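Local coordinates for aluminum resistance protein (Clostridium novyi, PDB 3I16) that binds pyridoxal 5'-phosphate and probably acts as a carbon-sulfur lyase of the methionine gamma-lyase family, with a suggested role in aluminium resistance, at residues Ala106-Phe109 with Gly110-Pro114; Glu197-Lys200 with Ser201-Cys205; Leu271-Pro274 with Gly275-Gly278. All blocks are in the same frame, centred on the assembly; numbering follows the deposited sequence.

In the fold
The three contacts follow one another along the chain. Contact 1 closes helix 100-111, whose first residues, G100 and T101, bind pyridoxal 5'-phosphate. Contact 2 lies in helix 196-209, which connects the parallel strands 177-183 and 214-218 of the seven-stranded mixed sheet. Contact 3 is the turn after helix 261-271. Contacts 1 and 3 have centres about 13 Å apart and both reach the second subunit, where P274 of that subunit packs on F109. Contact 2, with its centre about 22 Å from that of contact 1 and 32 Å from that of contact 3, meets no other chain. Contacts 1 and 3 thus lie at the subunit interface, whereas contact 2 belongs to one subunit, with one side of its helix buried and the other exposed.

Contact 1 (Ala106-Phe109 with Gly110-Pro114); sequences AALF and GNLRP. With EDO (1,2-ethanediol), chain S.
The last turn of helix 100-111 closes with G110 N bonded to A106 O (2.8 Å) and N111 N to A107 O (3.0 Å), before L112 leaves helical geometry. N111 folds its side chain back along the helix, its CG anti to the carbonyl carbon (chi1 -70°), and ND2 gives a nearly straight bond to A107 O at 2.9 Å. That oxygen lies in the amide plane, and ND2 arrives in the carbonyl plane on a lone pair, whereas N111 N comes to the same oxygen tilted from the plane. L112 lies beside L108: its N makes a weak bond to L108 O, and its CD1 comes within 4.3 Å of L108 CB. R113, bent at chi2 (-74°), curls over the helix end so that NH1 bonds both G110 O (2.9 Å) and L112 O (3.0 Å), standing above each carbonyl plane. A bound 1,2-ethanediol adds a bond from its O2 to F109 O. Farther out, L108 and L112 pack on L179 of strand 177-183, A107 meets F216 of strand 214-218, and F109 makes a cation-pi contact with R270. R113 NH2 bonds N140 O of the second subunit, while A106 and N111 rest against helix 261-271.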
# COMPACT_ATOMS: atom_id res chain seq x y z
N ALA B 106 -22.67 6.74 13.40
CA ALA B 106 -22.40 5.51 14.13
C ALA B 106 -22.57 5.76 15.64
O ALA B 106 -23.10 4.89 16.34
CB ALA B 106 -21.01 4.98 13.82
N ALA B 107 -22.12 6.92 16.13
CA ALA B 107 -22.30 7.31 17.54
C ALA B 107 -23.78 7.31 17.94
O ALA B 107 -24.16 6.77 18.99
CB ALA B 107 -21.70 8.71 17.80
N LEU B 108 -24.60 7.93 17.10
CA LEU B 108 -26.02 8.08 17.38
C LEU B 108 -26.76 6.74 17.29
O LEU B 108 -27.43 6.33 18.25
CB LEU B 108 -26.62 9.13 16.44
CG LEU B 108 -26.08 10.55 16.60
CD1 LEU B 108 -26.58 11.46 15.46
CD2 LEU B 108 -26.41 11.16 17.98
N PHE B 109 -26.67 6.06 16.16
CA PHE B 109 -27.30 4.74 16.04
C PHE B 109 -26.76 3.77 17.09
O PHE B 109 -27.49 2.92 17.60
CB PHE B 109 -27.10 4.12 14.66
CG PHE B 109 -28.06 4.61 13.60
CD1 PHE B 109 -29.33 4.10 13.50
CD2 PHE B 109 -27.64 5.55 12.66
CE1 PHE B 109 -30.19 4.53 12.51
CE2 PHE B 109 -28.50 5.98 11.68
CZ PHE B 109 -29.77 5.48 11.61
N GLY B 110 -25.47 3.90 17.40
CA GLY B 110 -24.86 3.02 18.38
C GLY B 110 -25.42 3.22 19.78
O GLY B 110 -25.65 2.25 20.51
N ASN B 111 -25.69 4.48 20.13
CA ASN B 111 -26.14 4.82 21.48
C ASN B 111 -27.62 5.09 21.71
O ASN B 111 -28.01 5.33 22.86
CB ASN B 111 -25.27 5.96 22.04
CG ASN B 111 -23.84 5.50 22.33
OD1 ASN B 111 -23.56 5.03 23.44
ND2 ASN B 111 -22.97 5.56 21.32
N LEU B 112 -28.46 5.01 20.67
CA LEU B 112 -29.90 5.27 20.80
C LEU B 112 -30.70 4.02 20.42
O LEU B 112 -30.27 3.24 19.58
CB LEU B 112 -30.32 6.47 19.94
CG LEU B 112 -29.84 7.85 20.39
CD1 LEU B 112 -29.87 8.82 19.21
CD2 LEU B 112 -30.67 8.39 21.61
N ARG B 113 -31.84 3.84 21.09
CA ARG B 113 -32.73 2.70 20.88
C ARG B 113 -34.16 3.18 20.73
O ARG B 113 -34.49 4.31 21.14
CB ARG B 113 -32.63 1.74 22.08
CG ARG B 113 -31.22 1.19 22.34
CD ARG B 113 -30.84 0.13 21.27
NE ARG B 113 -29.51 -0.38 21.55
CZ ARG B 113 -28.36 0.10 21.07
NH1 ARG B 113 -28.32 1.11 20.19
NH2 ARG B 113 -27.23 -0.48 21.47
N PRO B 114 -35.03 2.34 20.14
CA PRO B 114 -36.40 2.80 19.97
C PRO B 114 -37.01 3.36 21.25
O PRO B 114 -36.80 2.81 22.33
CB PRO B 114 -37.14 1.55 19.50
CG PRO B 114 -36.08 0.72 18.82
CD PRO B 114 -34.81 1.00 19.56
C1 EDO S . -25.89 -1.63 16.29
O1 EDO S . -26.88 -2.35 15.55
C2 EDO S . -26.48 -0.44 17.04
O2 EDO S . -26.81 0.69 16.20

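Contact 2 (Glu197-Lys200 with Ser201-Cys205); sequences EDIK and SIVDC. With EDO (1,2-ethanediol), chain N.
K200 and D204, one turn apart on helix 196-209, form an i to i+4 salt bridge on the exposed side of this helix, the crossover of the beta-alpha-beta unit between strands 177-183 and 214-218. K200 NZ lies 2.6 Å from D204 OD2 and uses the syn lone pair of that oxygen. The lysine runs out extended, its CG anti to the backbone N (chi1 -176°), and bends only at its last torsion (chi4 -54°), which swings the ammonium group onto the carboxylate; the two side chains cross obliquely. Beneath the ion pair, D204 N makes the regular helical bond to K200 O at 2.9 Å, nearly straight.

A second tie turns inward to the main chain. S201 holds OG between its backbone N and carbonyl carbon (chi1 74°), where the hydroxyl donates to D198 O at 2.8 Å. I202 N reaches D198 O at 3.2 Å from the same face of the carbonyl plane, so one oxygen takes both the regular helical bond and a side-chain one. On the buried side, I199 and V203 meet through their CG2 methyls, 4.3 Å apart, and V203 N bonds I199 O in the same turn.

Around this first shell, I199 packs on P230, I202 on P162 and L194, and C205 on helix 164-173. Near the start of the helix, D198 OD2 accepts a bond from L195 N and another from O2 of a bound 1,2-ethanediol, 2.7 Å away.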
# COMPACT_ATOMS: atom_id res chain seq x y z
N GLU B 197 -15.37 26.22 27.18
CA GLU B 197 -16.15 26.70 28.34
C GLU B 197 -17.65 26.66 28.08
O GLU B 197 -18.43 26.40 29.00
CB GLU B 197 -15.72 28.11 28.80
CG GLU B 197 -16.10 29.23 27.83
CD GLU B 197 -15.81 30.63 28.35
OE1 GLU B 197 -14.93 30.78 29.23
OE2 GLU B 197 -16.46 31.58 27.86
N ASP B 198 -18.07 26.94 26.83
CA ASP B 198 -19.49 26.87 26.45
C ASP B 198 -19.94 25.42 26.48
O ASP B 198 -21.05 25.11 26.87
CB ASP B 198 -19.74 27.42 25.04
CG ASP B 198 -19.30 28.90 24.86
OD1 ASP B 198 -19.57 29.74 25.73
OD2 ASP B 198 -18.70 29.22 23.81
N ILE B 199 -19.07 24.51 26.03
CA ILE B 199 -19.39 23.10 26.03
C ILE B 199 -19.54 22.61 27.46
O ILE B 199 -20.49 21.89 27.77
CB ILE B 199 -18.34 22.27 25.26
CG1 ILE B 199 -18.45 22.60 23.76
CG2 ILE B 199 -18.57 20.77 25.51
CD1 ILE B 199 -17.30 22.09 22.87
N LYS B 200 -18.63 23.04 28.35
CA LYS B 200 -18.72 22.70 29.76
C LYS B 200 -20.05 23.19 30.34
O LYS B 200 -20.71 22.47 31.07
CB LYS B 200 -17.58 23.33 30.56
CG LYS B 200 -17.58 22.92 32.06
CD LYS B 200 -16.44 23.56 32.82
CE LYS B 200 -16.28 22.95 34.23
NZ LYS B 200 -17.52 22.96 35.04
N SER B 201 -20.44 24.42 30.04
CA SER B 201 -21.69 24.94 30.61
C SER B 201 -22.89 24.09 30.17
O SER B 201 -23.78 23.87 30.96
CB SER B 201 -21.89 26.43 30.28
OG SER B 201 -22.26 26.57 28.93
N ILE B 202 -22.90 23.58 28.94
CA ILE B 202 -23.99 22.71 28.47
C ILE B 202 -23.95 21.36 29.22
O ILE B 202 -24.97 20.89 29.75
CB ILE B 202 -23.95 22.46 26.94
CG1 ILE B 202 -24.19 23.76 26.14
CG2 ILE B 202 -24.96 21.39 26.56
CD1 ILE B 202 -23.87 23.64 24.62
N VAL B 203 -22.78 20.75 29.29
CA VAL B 203 -22.67 19.46 29.99
C VAL B 203 -23.13 19.59 31.44
O VAL B 203 -24.02 18.82 31.88
CB VAL B 203 -21.26 18.87 29.89
CG1 VAL B 203 -21.17 17.59 30.70
CG2 VAL B 203 -20.94 18.62 28.44
N ASP B 204 -22.59 20.57 32.17
CA ASP B 204 -23.01 20.78 33.57
C ASP B 204 -24.53 20.98 33.71
O ASP B 204 -25.16 20.46 34.63
CB ASP B 204 -22.28 21.96 34.20
CG ASP B 204 -20.81 21.69 34.38
OD1 ASP B 204 -20.40 20.54 34.20
OD2 ASP B 204 -20.07 22.63 34.70
N CYS B 205 -25.11 21.73 32.79
CA CYS B 205 -26.53 21.97 32.80
C CYS B 205 -27.35 20.68 32.59
O CYS B 205 -28.31 20.39 33.32
CB CYS B 205 -26.83 22.99 31.71
SG CYS B 205 -28.54 23.32 31.42
C1 EDO N . -20.18 30.79 21.13
O1 EDO N . -20.84 32.05 21.09
C2 EDO N . -18.69 31.03 21.34
O2 EDO N . -18.45 31.66 22.60

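Contact 3 (Leu271-Pro274 with Gly275-Gly278); sequences LTVP and GIGG
A chi1 of 67° leaves OG1 of T272 flanked by N and C of its own backbone and facing G277, and the hydroxyl donates to G277 O at 2.8 Å. The main-chain torsions of P274 and G275 are those of a type II beta turn, with proline and glycine in the places that suit them; the phi of G275 is positive (92°). The turn is closed by I276 N bonding V273 O at 3.1 Å. G277 N bonds V273 O, also at 3.1 Å, nearly in line with the carbonyl, whereas I276 N stands above the carbonyl plane. The side chains of V273 and I276 run alongside each other in the same direction; V273 CG2 and I276 CG1 are 3.4 Å apart, tighter than usual for two carbons.

The loop follows helix 261-271 and is pressed into the subunit interface, where V98 and G105 of the second subunit cover T272 and V273. G278 O takes a bond from R94 of the same chain. V273 O is thus gripped by two N-H groups of its own turn, while G277 O takes the T272 hydroxyl: bonds within the chain fix the turn, and T272 O adds a bond to R270 NH2 of the second subunit.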
# COMPACT_ATOMS: atom_id res chain seq x y z
N LEU B 271 -20.67 0.40 13.66
CA LEU B 271 -19.64 0.44 12.63
C LEU B 271 -19.54 -0.94 11.94
O LEU B 271 -19.37 -0.98 10.73
CB LEU B 271 -18.28 0.86 13.18
CG LEU B 271 -17.10 0.78 12.19
CD1 LEU B 271 -17.24 1.73 10.97
CD2 LEU B 271 -15.79 1.05 12.93
N THR B 272 -19.62 -2.03 12.73
CA THR B 272 -19.65 -3.37 12.17
C THR B 272 -21.03 -3.96 12.54
O THR B 272 -22.06 -3.46 12.04
CB THR B 272 -18.44 -4.25 12.64
OG1 THR B 272 -18.52 -4.52 14.05
CG2 THR B 272 -17.12 -3.54 12.31
N VAL B 273 -21.05 -4.98 13.40
CA VAL B 273 -22.27 -5.59 13.86
C VAL B 273 -22.14 -6.02 15.34
O VAL B 273 -21.03 -6.19 15.85
CB VAL B 273 -22.61 -6.85 13.05
CG1 VAL B 273 -23.07 -6.49 11.61
CG2 VAL B 273 -21.41 -7.80 13.03
N PRO B 274 -23.28 -6.19 16.01
CA PRO B 274 -23.28 -6.76 17.35
C PRO B 274 -22.51 -8.08 17.38
O PRO B 274 -22.66 -8.92 16.47
CB PRO B 274 -24.76 -7.00 17.62
CG PRO B 274 -25.42 -5.82 16.93
CD PRO B 274 -24.60 -5.61 15.68
N GLY B 275 -21.66 -8.24 18.40
CA GLY B 275 -20.88 -9.45 18.57
C GLY B 275 -19.54 -9.40 17.92
O GLY B 275 -18.72 -10.27 18.17
N ILE B 276 -19.31 -8.41 17.04
CA ILE B 276 -18.00 -8.20 16.40
C ILE B 276 -17.41 -6.87 16.91
O ILE B 276 -16.31 -6.83 17.47
CB ILE B 276 -18.09 -8.15 14.85
CG1 ILE B 276 -18.71 -9.45 14.27
CG2 ILE B 276 -16.71 -7.86 14.24
CD1 ILE B 276 -17.98 -10.77 14.59
N GLY B 277 -18.13 -5.77 16.70
CA GLY B 277 -17.65 -4.46 17.15
C GLY B 277 -16.30 -4.16 16.54
O GLY B 277 -16.08 -4.42 15.35
N GLY B 278 -15.37 -3.69 17.38
CA GLY B 278 -14.01 -3.34 16.91
C GLY B 278 -12.98 -4.46 16.86
O GLY B 278 -11.84 -4.21 16.50